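Local coordinates for putative uncharacterized protein (Jonesia denitrificans, PDB 4KTB) that is of unknown function but belongs to the NUDIX clan and may hydrolyse diadenosine tetraphosphate (Ap4A) asymmetrically, at residues A[61-66]-A[94-99]. Residues are numbered along the deposited sequence; the frame is centred on the assembly and turned at random.
Sequences LLRATE and EKDLGP
Leu61, on strand 55-64, meets the last turn of helix 85-97 with both of its methyls. CD1 of Leu61 sits over the face of the Asp96 carboxylate, 3.6 Å from its CG, with the two side chains crossing at about a right angle. Its other methyl, CD2, lies 3.7 Å from CD2 of Leu97. In Leu61, chi1 (-61°) swings CG anti to the carbonyl carbon, and chi2 (168°) then gives one methyl to Asp96 and the other to Leu97; Leu155 of strand 154-158 touches both leucines. Cut back to alanine, Leu61 would probably leave that face of the Asp96 carboxylate uncovered and Leu97 CD2 without its partner on strand 55-64.

The polar part is mostly relayed by water. Arg63 reaches the same carboxylate with its chain extended from CG to NE, but the direct salt bridge is long, 4.0 Å from NH1 to Asp96 OD1. OD1 lies at the guanidinium edge, near its plane, while the two flat groups are turned 45° apart. Two waters close the distance: one accepts from Arg63 NH2 at 3.1 Å and donates to Asp96 OD2, the other accepts from Arg63 NH1 and donates to Asp96 OD1 at 2.7 Å. Asn152 ND2 also bonds OD1, fixing the carboxylate from the loop before strand 154-158.

A bound sodium ion lies about 4 Å from the Asp96 side chain. Helix 85-97, followed by Gly98, probably corresponds to the helix of a degenerate Nudix box, and Asp96 would then stand at its usually acidic, metal-binding end.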
loop_
_atom_site.group_PDB
_atom_site.type_symbol
_atom_site.label_atom_id
_atom_site.label_comp_id
_atom_site.label_asym_id
_atom_site.label_seq_id
_atom_site.Cartn_x
_atom_site.Cartn_y
_atom_site.Cartn_z
ATOM N N LEU A 61 -16.931 -4.285 -18.620
ATOM C CA LEU A 61 -17.373 -3.914 -19.955
ATOM C C LEU A 61 -17.485 -5.181 -20.767
ATOM O O LEU A 61 -16.694 -6.098 -20.591
ATOM C CB LEU A 61 -16.344 -2.989 -20.593
ATOM C CG LEU A 61 -16.115 -1.684 -19.835
ATOM C CD1 LEU A 61 -14.891 -0.969 -20.348
ATOM C CD2 LEU A 61 -17.332 -0.813 -20.007
ATOM N N LEU A 62 -18.465 -5.249 -21.653
ATOM C CA LEU A 62 -18.523 -6.360 -22.589
ATOM C C LEU A 62 -18.116 -5.873 -23.978
ATOM O O LEU A 62 -18.540 -4.800 -24.415
ATOM C CB LEU A 62 -19.932 -6.943 -22.644
ATOM C CG LEU A 62 -20.125 -8.092 -23.636
ATOM C CD1 LEU A 62 -19.823 -9.443 -22.985
ATOM C CD2 LEU A 62 -21.532 -8.064 -24.224
ATOM N N ARG A 63 -17.287 -6.648 -24.670
ATOM C CA ARG A 63 -16.926 -6.310 -26.043
ATOM C C ARG A 63 -16.447 -7.503 -26.852
ATOM O O ARG A 63 -16.396 -8.625 -26.356
ATOM C CB ARG A 63 -15.902 -5.162 -26.103
ATOM C CG ARG A 63 -14.520 -5.418 -25.508
ATOM C CD ARG A 63 -13.599 -4.249 -25.890
ATOM N NE ARG A 63 -12.418 -4.111 -25.040
ATOM C CZ ARG A 63 -12.072 -2.999 -24.393
ATOM N NH1 ARG A 63 -12.810 -1.905 -24.490
ATOM N NH2 ARG A 63 -10.979 -2.978 -23.649
ATOM N N ALA A 64 -16.121 -7.251 -28.112
ATOM C CA ALA A 64 -15.600 -8.293 -28.975
ATOM C C ALA A 64 -14.091 -8.385 -28.806
ATOM O O ALA A 64 -13.406 -7.382 -28.528
ATOM C CB ALA A 64 -15.944 -8.010 -30.420
ATOM N N THR A 65 -13.583 -9.604 -28.956
ATOM C CA THR A 65 -12.165 -9.826 -29.164
ATOM C C THR A 65 -11.852 -9.427 -30.605
ATOM O O THR A 65 -12.766 -9.185 -31.401
ATOM C CB THR A 65 -11.817 -11.304 -28.982
ATOM O OG1 THR A 65 -12.567 -12.083 -29.917
ATOM C CG2 THR A 65 -12.155 -11.764 -27.584
ATOM N N GLU A 66 -10.572 -9.386 -30.957
ATOM C CA GLU A 66 -10.182 -9.116 -32.336
ATOM C C GLU A 66 -10.721 -10.207 -33.264
ATOM O O GLU A 66 -10.752 -10.035 -34.478
ATOM C CB GLU A 66 -8.658 -9.063 -32.456
ATOM C CG GLU A 66 -7.957 -8.426 -31.261
ATOM C CD GLU A 66 -6.470 -8.755 -31.203
ATOM O OE1 GLU A 66 -6.115 -9.955 -31.231
ATOM O OE2 GLU A 66 -5.657 -7.809 -31.123
ATOM N N GLU A 94 -13.452 8.236 -18.589
ATOM C CA GLU A 94 -14.370 8.962 -19.452
ATOM C C GLU A 94 -14.558 8.199 -20.760
ATOM O O GLU A 94 -15.677 8.009 -21.224
ATOM C CB GLU A 94 -13.797 10.351 -19.727
ATOM C CG GLU A 94 -14.808 11.378 -20.134
ATOM C CD GLU A 94 -14.999 11.442 -21.626
ATOM O OE1 GLU A 94 -14.120 10.941 -22.357
ATOM O OE2 GLU A 94 -16.024 12.000 -22.078
ATOM N N LYS A 95 -13.445 7.747 -21.328
ATOM C CA LYS A 95 -13.415 7.037 -22.607
ATOM C C LYS A 95 -14.258 5.763 -22.649
ATOM O O LYS A 95 -14.875 5.466 -23.668
ATOM C CB LYS A 95 -11.962 6.709 -22.984
ATOM C CG LYS A 95 -11.794 5.844 -24.217
ATOM C CD LYS A 95 -10.328 5.771 -24.621
ATOM C CE LYS A 95 -10.113 4.706 -25.674
ATOM N NZ LYS A 95 -10.694 3.419 -25.211
ATOM N N ASP A 96 -14.286 5.010 -21.555
ATOM C CA ASP A 96 -15.003 3.727 -21.535
ATOM C C ASP A 96 -16.417 3.822 -20.937
ATOM O O ASP A 96 -17.298 3.037 -21.284
ATOM C CB ASP A 96 -14.178 2.660 -20.778
ATOM C CG ASP A 96 -13.204 1.901 -21.677
ATOM O OD1 ASP A 96 -13.546 1.620 -22.842
ATOM O OD2 ASP A 96 -12.091 1.573 -21.216
ATOM N N LEU A 97 -16.627 4.790 -20.045
ATOM C CA LEU A 97 -17.834 4.815 -19.205
ATOM C C LEU A 97 -18.654 6.091 -19.339
ATOM O O LEU A 97 -19.683 6.254 -18.674
ATOM C CB LEU A 97 -17.470 4.634 -17.730
ATOM C CG LEU A 97 -16.805 3.319 -17.320
ATOM C CD1 LEU A 97 -16.589 3.296 -15.820
ATOM C CD2 LEU A 97 -17.657 2.127 -17.777
ATOM N N GLY A 98 -18.186 7.001 -20.180
ATOM C CA GLY A 98 -18.871 8.263 -20.372
ATOM C C GLY A 98 -18.361 9.349 -19.440
ATOM O O GLY A 98 -17.705 9.060 -18.436
ATOM N N PRO A 99 -18.691 10.609 -19.759
ATOM C CA PRO A 99 -18.139 11.783 -19.086
ATOM C C PRO A 99 -18.808 12.097 -17.766
ATOM O O PRO A 99 -18.388 13.033 -17.092
ATOM C CB PRO A 99 -18.441 12.902 -20.073
ATOM C CG PRO A 99 -19.730 12.478 -20.691
ATOM C CD PRO A 99 -19.641 10.984 -20.820
HETATM O O HOH W 1 -10.188 -0.637 -21.750
HETATM O O HOH W 2 -11.512 0.523 -24.243
#